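Beta/alpha-amylase (PDB 3VOC) hydrolyses alpha-1,4-glucosidic linkages in starch, its family 14 beta-amylase domain removing successive maltose units from the non-reducing chain ends. Local coordinates at residues Val35-Trp44 with Leu72-Cys83. Residues are numbered along the deposited sequence; the frame is centred on the assembly and turned at random.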
ATOM      1  N   VAL A  35     -14.774   1.286  19.426  1.00 16.25           N
ATOM      2  CA  VAL A  35     -14.223   1.083  18.069  1.00 15.93           C
ATOM      3  C   VAL A  35     -15.332   1.296  17.042  1.00 15.75           C
ATOM      4  O   VAL A  35     -16.463   0.856  17.259  1.00 16.31           O
ATOM      5  CB  VAL A  35     -13.566  -0.318  17.932  1.00 15.70           C
ATOM      6  CG1 VAL A  35     -13.208  -0.625  16.476  1.00 15.34           C
ATOM      7  CG2 VAL A  35     -12.321  -0.402  18.818  1.00 15.92           C
ATOM      8  N   TYR A  36     -15.007   2.002  15.960  1.00 14.67           N
ATOM      9  CA  TYR A  36     -15.952   2.376  14.916  1.00 14.93           C
ATOM     10  C   TYR A  36     -16.128   1.310  13.846  1.00 14.65           C
ATOM     11  O   TYR A  36     -17.267   0.937  13.504  1.00 13.28           O
ATOM     12  CB  TYR A  36     -15.503   3.682  14.251  1.00 14.77           C
ATOM     13  CG  TYR A  36     -16.395   4.177  13.125  1.00 17.08           C
ATOM     14  CD1 TYR A  36     -17.691   4.659  13.377  1.00 19.26           C
ATOM     15  CD2 TYR A  36     -15.927   4.193  11.811  1.00 18.48           C
ATOM     16  CE1 TYR A  36     -18.507   5.134  12.320  1.00 20.80           C
ATOM     17  CE2 TYR A  36     -16.710   4.668  10.769  1.00 20.43           C
ATOM     18  CZ  TYR A  36     -17.986   5.137  11.023  1.00 20.30           C
ATOM     19  OH  TYR A  36     -18.713   5.588   9.958  1.00 22.13           O
ATOM     20  N   ALA A  37     -14.999   0.858  13.290  1.00 13.82           N
ATOM     21  CA  ALA A  37     -15.021  -0.080  12.170  1.00 14.19           C
ATOM     22  C   ALA A  37     -13.950  -1.146  12.259  1.00 14.18           C
ATOM     23  O   ALA A  37     -12.966  -1.002  12.999  1.00 14.49           O
ATOM     24  CB  ALA A  37     -14.905   0.661  10.855  1.00 14.03           C
ATOM     25  N   ILE A  38     -14.167  -2.228  11.519  1.00 14.69           N
ATOM     26  CA  ILE A  38     -13.152  -3.248  11.299  1.00 14.53           C
ATOM     27  C   ILE A  38     -12.655  -3.118   9.863  1.00 15.04           C
ATOM     28  O   ILE A  38     -13.469  -3.080   8.927  1.00 14.36           O
ATOM     29  CB  ILE A  38     -13.707  -4.679  11.515  1.00 14.44           C
ATOM     30  CG1 ILE A  38     -14.292  -4.850  12.940  1.00 14.76           C
ATOM     31  CG2 ILE A  38     -12.639  -5.751  11.168  1.00 14.41           C
ATOM     32  CD1 ILE A  38     -13.262  -4.681  14.088  1.00 14.76           C
ATOM     33  N   THR A  39     -11.332  -3.004   9.691  1.00 14.70           N
ATOM     34  CA  THR A  39     -10.735  -3.036   8.336  1.00 14.93           C
ATOM     35  C   THR A  39     -10.276  -4.467   7.987  1.00 14.79           C
ATOM     36  O   THR A  39      -9.801  -5.217   8.851  1.00 14.19           O
ATOM     37  CB  THR A  39      -9.575  -2.030   8.130  1.00 15.14           C
ATOM     38  OG1 THR A  39      -8.400  -2.526   8.779  1.00 18.46           O
ATOM     39  CG2 THR A  39      -9.928  -0.630   8.704  1.00 14.68           C
ATOM     40  N   THR A  40     -10.434  -4.841   6.718  1.00 14.32           N
ATOM     41  CA  THR A  40     -10.337  -6.253   6.348  1.00 14.12           C
ATOM     42  C   THR A  40      -9.698  -6.412   4.979  1.00 14.00           C
ATOM     43  O   THR A  40     -10.215  -5.889   3.996  1.00 13.34           O
ATOM     44  CB  THR A  40     -11.744  -6.895   6.275  1.00 14.21           C
ATOM     45  OG1 THR A  40     -12.412  -6.745   7.535  1.00 13.84           O
ATOM     46  CG2 THR A  40     -11.658  -8.397   5.897  1.00 13.63           C
ATOM     47  N   ASP A  41      -8.584  -7.143   4.912  1.00 13.53           N
ATOM     48  CA  ASP A  41      -8.088  -7.613   3.628  1.00 14.04           C
ATOM     49  C   ASP A  41      -9.119  -8.532   2.979  1.00 14.12           C
ATOM     50  O   ASP A  41      -9.444  -9.593   3.524  1.00 14.68           O
ATOM     51  CB  ASP A  41      -6.771  -8.364   3.771  1.00 14.03           C
ATOM     52  CG  ASP A  41      -5.572  -7.436   3.796  1.00 15.76           C
ATOM     53  OD1 ASP A  41      -5.446  -6.570   2.911  1.00 15.86           O
ATOM     54  OD2 ASP A  41      -4.745  -7.591   4.700  1.00 15.00           O
ATOM     55  N   VAL A  42      -9.654  -8.094   1.842  1.00 13.90           N
ATOM     56  CA  VAL A  42     -10.566  -8.925   1.028  1.00 13.53           C
ATOM     57  C   VAL A  42      -9.681  -9.495  -0.066  1.00 14.05           C
ATOM     58  O   VAL A  42      -9.421  -8.844  -1.097  1.00 13.30           O
ATOM     59  CB  VAL A  42     -11.780  -8.111   0.510  1.00 13.46           C
ATOM     60  CG1 VAL A  42     -12.751  -8.979  -0.294  1.00 13.13           C
ATOM     61  CG2 VAL A  42     -12.518  -7.447   1.699  1.00 12.60           C
ATOM     62  N   TRP A  43      -9.154 -10.693   0.201  1.00 14.33           N
ATOM     63  CA  TRP A  43      -8.096 -11.274  -0.647  1.00 14.71           C
ATOM     64  C   TRP A  43      -8.596 -11.667  -2.049  1.00 14.72           C
ATOM     65  O   TRP A  43      -9.526 -12.466  -2.188  1.00 14.06           O
ATOM     66  CB  TRP A  43      -7.470 -12.503   0.037  1.00 14.68           C
ATOM     67  CG  TRP A  43      -6.728 -12.159   1.283  1.00 15.44           C
ATOM     68  CD1 TRP A  43      -7.119 -12.402   2.561  1.00 16.01           C
ATOM     69  CD2 TRP A  43      -5.470 -11.474   1.367  1.00 17.78           C
ATOM     70  NE1 TRP A  43      -6.178 -11.920   3.440  1.00 17.45           N
ATOM     71  CE2 TRP A  43      -5.158 -11.343   2.734  1.00 15.58           C
ATOM     72  CE3 TRP A  43      -4.582 -10.951   0.412  1.00 16.12           C
ATOM     73  CZ2 TRP A  43      -3.990 -10.705   3.189  1.00 16.05           C
ATOM     74  CZ3 TRP A  43      -3.409 -10.320   0.861  1.00 17.00           C
ATOM     75  CH2 TRP A  43      -3.127 -10.205   2.241  1.00 18.85           C
ATOM     76  N   TRP A  44      -7.959 -11.132  -3.085  1.00 14.67           N
ATOM     77  CA  TRP A  44      -8.279 -11.548  -4.449  1.00 15.61           C
ATOM     78  C   TRP A  44      -8.257 -13.075  -4.600  1.00 16.47           C
ATOM     79  O   TRP A  44      -9.150 -13.670  -5.238  1.00 16.35           O
ATOM     80  CB  TRP A  44      -7.310 -10.899  -5.441  1.00 15.82           C
ATOM     81  CG  TRP A  44      -7.830 -10.865  -6.864  1.00 16.21           C
ATOM     82  CD1 TRP A  44      -9.106 -11.213  -7.307  1.00 15.58           C
ATOM     83  CD2 TRP A  44      -7.115 -10.419  -8.020  1.00 14.84           C
ATOM     84  NE1 TRP A  44      -9.191 -11.020  -8.662  1.00 16.13           N
ATOM     85  CE2 TRP A  44      -7.991 -10.532  -9.125  1.00 15.81           C
ATOM     86  CE3 TRP A  44      -5.806  -9.929  -8.229  1.00 15.93           C
ATOM     87  CZ2 TRP A  44      -7.601 -10.187 -10.422  1.00 17.08           C
ATOM     88  CZ3 TRP A  44      -5.430  -9.569  -9.503  1.00 15.75           C
ATOM     89  CH2 TRP A  44      -6.324  -9.704 -10.595  1.00 16.28           C
ATOM     90  N   LEU A  72     -20.720  -2.887  14.415  1.00 16.30           N
ATOM     91  CA  LEU A  72     -19.573  -2.195  13.846  1.00 16.46           C
ATOM     92  C   LEU A  72     -19.748  -1.872  12.360  1.00 16.77           C
ATOM     93  O   LEU A  72     -20.518  -2.537  11.658  1.00 16.38           O
ATOM     94  CB  LEU A  72     -18.312  -3.044  14.016  1.00 16.21           C
ATOM     95  CG  LEU A  72     -17.898  -3.245  15.473  1.00 15.65           C
ATOM     96  CD1 LEU A  72     -17.054  -4.508  15.658  1.00 15.40           C
ATOM     97  CD2 LEU A  72     -17.170  -1.994  15.971  1.00 15.62           C
ATOM     98  N   LYS A  73     -19.031  -0.847  11.900  1.00 16.34           N
ATOM     99  CA  LYS A  73     -18.855  -0.614  10.468  1.00 16.85           C
ATOM    100  C   LYS A  73     -17.808  -1.556   9.890  1.00 16.49           C
ATOM    101  O   LYS A  73     -16.971  -2.105  10.623  1.00 15.66           O
ATOM    102  CB  LYS A  73     -18.436   0.834  10.175  1.00 16.75           C
ATOM    103  CG  LYS A  73     -19.433   1.888  10.604  1.00 19.67           C
ATOM    104  CD  LYS A  73     -20.861   1.479  10.358  1.00 23.84           C
ATOM    105  CE  LYS A  73     -21.815   2.582  10.818  1.00 28.02           C
ATOM    106  NZ  LYS A  73     -21.709   3.727   9.888  1.00 30.18           N
ATOM    107  N   TRP A  74     -17.868  -1.739   8.569  1.00 16.41           N
ATOM    108  CA  TRP A  74     -16.920  -2.605   7.852  1.00 16.13           C
ATOM    109  C   TRP A  74     -16.174  -1.847   6.762  1.00 15.71           C
ATOM    110  O   TRP A  74     -16.792  -1.256   5.891  1.00 15.96           O
ATOM    111  CB  TRP A  74     -17.644  -3.792   7.215  1.00 15.94           C
ATOM    112  CG  TRP A  74     -16.699  -4.884   6.716  1.00 15.11           C
ATOM    113  CD1 TRP A  74     -15.660  -5.465   7.414  1.00 15.53           C
ATOM    114  CD2 TRP A  74     -16.722  -5.531   5.431  1.00 15.04           C
ATOM    115  NE1 TRP A  74     -15.043  -6.424   6.639  1.00 13.24           N
ATOM    116  CE2 TRP A  74     -15.677  -6.492   5.424  1.00 13.94           C
ATOM    117  CE3 TRP A  74     -17.530  -5.400   4.288  1.00 14.62           C
ATOM    118  CZ2 TRP A  74     -15.411  -7.309   4.310  1.00 14.78           C
ATOM    119  CZ3 TRP A  74     -17.268  -6.222   3.180  1.00 13.55           C
ATOM    120  CH2 TRP A  74     -16.216  -7.154   3.198  1.00 14.25           C
ATOM    121  N   VAL A  75     -14.844  -1.870   6.810  1.00 15.31           N
ATOM    122  CA  VAL A  75     -14.044  -1.187   5.790  1.00 15.08           C
ATOM    123  C   VAL A  75     -13.250  -2.220   5.016  1.00 15.29           C
ATOM    124  O   VAL A  75     -12.219  -2.714   5.493  1.00 16.02           O
ATOM    125  CB  VAL A  75     -13.119  -0.102   6.380  1.00 14.94           C
ATOM    126  CG1 VAL A  75     -12.218   0.518   5.274  1.00 14.66           C
ATOM    127  CG2 VAL A  75     -13.955   0.980   7.083  1.00 14.80           C
ATOM    128  N   PRO A  76     -13.738  -2.580   3.822  1.00 15.14           N
ATOM    129  CA  PRO A  76     -13.051  -3.587   3.028  1.00 14.77           C
ATOM    130  C   PRO A  76     -11.834  -2.995   2.307  1.00 15.05           C
ATOM    131  O   PRO A  76     -11.883  -1.852   1.843  1.00 14.39           O
ATOM    132  CB  PRO A  76     -14.119  -3.999   2.018  1.00 14.46           C
ATOM    133  CG  PRO A  76     -14.883  -2.719   1.788  1.00 14.55           C
ATOM    134  CD  PRO A  76     -14.943  -2.064   3.146  1.00 14.78           C
ATOM    135  N   ILE A  77     -10.746  -3.762   2.277  1.00 14.79           N
ATOM    136  CA  ILE A  77      -9.601  -3.461   1.444  1.00 14.78           C
ATOM    137  C   ILE A  77      -9.705  -4.465   0.300  1.00 14.54           C
ATOM    138  O   ILE A  77      -9.690  -5.667   0.536  1.00 14.69           O
ATOM    139  CB  ILE A  77      -8.254  -3.681   2.189  1.00 14.66           C
ATOM    140  CG1 ILE A  77      -8.228  -2.875   3.509  1.00 16.08           C
ATOM    141  CG2 ILE A  77      -7.070  -3.313   1.259  1.00 15.05           C
ATOM    142  CD1 ILE A  77      -7.216  -3.409   4.591  1.00 17.95           C
ATOM    143  N   ILE A  78      -9.837  -3.978  -0.929  1.00 13.89           N
ATOM    144  CA  ILE A  78      -9.854  -4.897  -2.072  1.00 13.89           C
ATOM    145  C   ILE A  78      -8.402  -5.332  -2.368  1.00 13.62           C
ATOM    146  O   ILE A  78      -7.640  -4.647  -3.060  1.00 14.42           O
ATOM    147  CB  ILE A  78     -10.557  -4.297  -3.296  1.00 13.27           C
ATOM    148  CG1 ILE A  78     -11.917  -3.690  -2.899  1.00 14.17           C
ATOM    149  CG2 ILE A  78     -10.699  -5.377  -4.404  1.00 14.06           C
ATOM    150  CD1 ILE A  78     -12.887  -4.670  -2.172  1.00 14.30           C
ATOM    151  N   SER A  79      -8.021  -6.463  -1.798  1.00 13.77           N
ATOM    152  CA  SER A  79      -6.604  -6.817  -1.686  1.00 13.90           C
ATOM    153  C   SER A  79      -6.128  -7.661  -2.868  1.00 13.39           C
ATOM    154  O   SER A  79      -6.113  -8.893  -2.797  1.00 13.32           O
ATOM    155  CB  SER A  79      -6.359  -7.541  -0.368  1.00 13.55           C
ATOM    156  OG  SER A  79      -6.627  -6.654   0.693  1.00 15.59           O
ATOM    157  N   THR A  80      -5.774  -6.962  -3.945  1.00 13.66           N
ATOM    158  CA  THR A  80      -5.246  -7.532  -5.179  1.00 14.15           C
ATOM    159  C   THR A  80      -3.720  -7.737  -5.025  1.00 15.05           C
ATOM    160  O   THR A  80      -2.903  -7.328  -5.880  1.00 16.17           O
ATOM    161  CB  THR A  80      -5.523  -6.576  -6.337  1.00 14.33           C
ATOM    162  OG1 THR A  80      -5.140  -5.255  -5.945  1.00 14.36           O
ATOM    163  CG2 THR A  80      -7.027  -6.564  -6.686  1.00 13.68           C
ATOM    164  N   HIS A  81      -3.332  -8.336  -3.904  1.00 14.99           N
ATOM    165  CA  HIS A  81      -1.936  -8.677  -3.689  1.00 14.56           C
ATOM    166  C   HIS A  81      -1.847 -10.028  -3.001  1.00 15.11           C
ATOM    167  O   HIS A  81      -2.849 -10.543  -2.505  1.00 14.90           O
ATOM    168  CB  HIS A  81      -1.193  -7.575  -2.911  1.00 14.52           C
ATOM    169  CG  HIS A  81      -1.790  -7.252  -1.574  1.00 14.24           C
ATOM    170  ND1 HIS A  81      -2.842  -6.377  -1.420  1.00 14.53           N
ATOM    171  CD2 HIS A  81      -1.447  -7.651  -0.327  1.00 14.96           C
ATOM    172  CE1 HIS A  81      -3.138  -6.267  -0.137  1.00 15.02           C
ATOM    173  NE2 HIS A  81      -2.306  -7.033   0.547  1.00 14.04           N
ATOM    174  N   LYS A  82      -0.650 -10.605  -3.012  1.00 15.02           N
ATOM    175  CA  LYS A  82      -0.395 -11.916  -2.446  1.00 15.90           C
ATOM    176  C   LYS A  82      -0.074 -11.786  -0.966  1.00 15.97           C
ATOM    177  O   LYS A  82       0.547 -10.802  -0.553  1.00 15.74           O
ATOM    178  CB  LYS A  82       0.778 -12.573  -3.206  1.00 16.43           C
ATOM    179  CG  LYS A  82       1.436 -13.760  -2.501  1.00 17.90           C
ATOM    180  CD  LYS A  82       2.268 -14.611  -3.476  1.00 21.51           C
ATOM    181  CE  LYS A  82       3.508 -13.892  -3.977  1.00 22.03           C
ATOM    182  NZ  LYS A  82       4.395 -14.834  -4.749  1.00 22.03           N
ATOM    183  N   CYS A  83      -0.517 -12.757  -0.170  1.00 15.63           N
ATOM    184  CA  CYS A  83      -0.035 -12.883   1.203  1.00 17.30           C
ATOM    185  C   CYS A  83       0.973 -14.024   1.245  1.00 17.74           C
ATOM    186  O   CYS A  83       0.637 -15.163   0.893  1.00 17.50           O
ATOM    187  CB  CYS A  83      -1.182 -13.164   2.181  1.00 16.94           C
ATOM    188  SG  CYS A  83      -0.792 -12.760   3.893  1.00 20.15           S
TER
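Trp43 reaches over from the C-terminal end of strand 37-43 to the loop that follows strand 73-79. With CG turned anti to the carbonyl carbon (chi1 -66°), the indole swings across to residues 79-83. Trp43 CE3 comes first, 3.9 Å from Ser79 CB; His81 O sits at the ring edge, in plane, beside both CE3 and CZ3, 3.4 Å from Trp43 CZ3. CH2 touches Cys83 CB and His81 NE2, and CZ2 lies near Cys83 SG, which is oblique to the ring. Cys83 CB lies over one face, Asp41 CB over the rim of the opposite one. Trp43 turns its edge to the His81 ring in an offset edge-to-face pair, planes at 69°. A broad, flat side chain suits this place because it can offer faces to Cys83 and Asp41 and an edge to His81. Cys83 is itself tied to Cys91 by a disulfide.

The strands are the second and third of the eight-stranded parallel TIM barrel, joined by a right-handed beta-alpha-beta crossover through helix 58-69, and their backbones bond in regular parallel register from Tyr36 to Trp44. At the catalytic end, Ser79 OG donates to Asp41 OD1 at 2.5 Å, meeting the carboxylate on its anti side. Serine suits the place because its short side chain brings a hydroxyl donor close to the carboxylate of the neighbouring strand; Asp41 and His81 probably bind substrate, and His81 ND1 is hydrogen-bonded to Ser157 OG.

On the outer face, under helix 58-69, Thr40 OG1 accepts from Trp74 NE1 at 2.8 Å, with an N-H...O angle of 139° and the oxygen tilted from the indole plane. This satisfies the buried indole nitrogen. Val42 CG2 meets the six-membered part of that indole obliquely, 3.9 Å from Trp74 CZ2; the branch at CB suits a strand and also sets Val42 CG2 against Pro76 CB, at 3.8 Å.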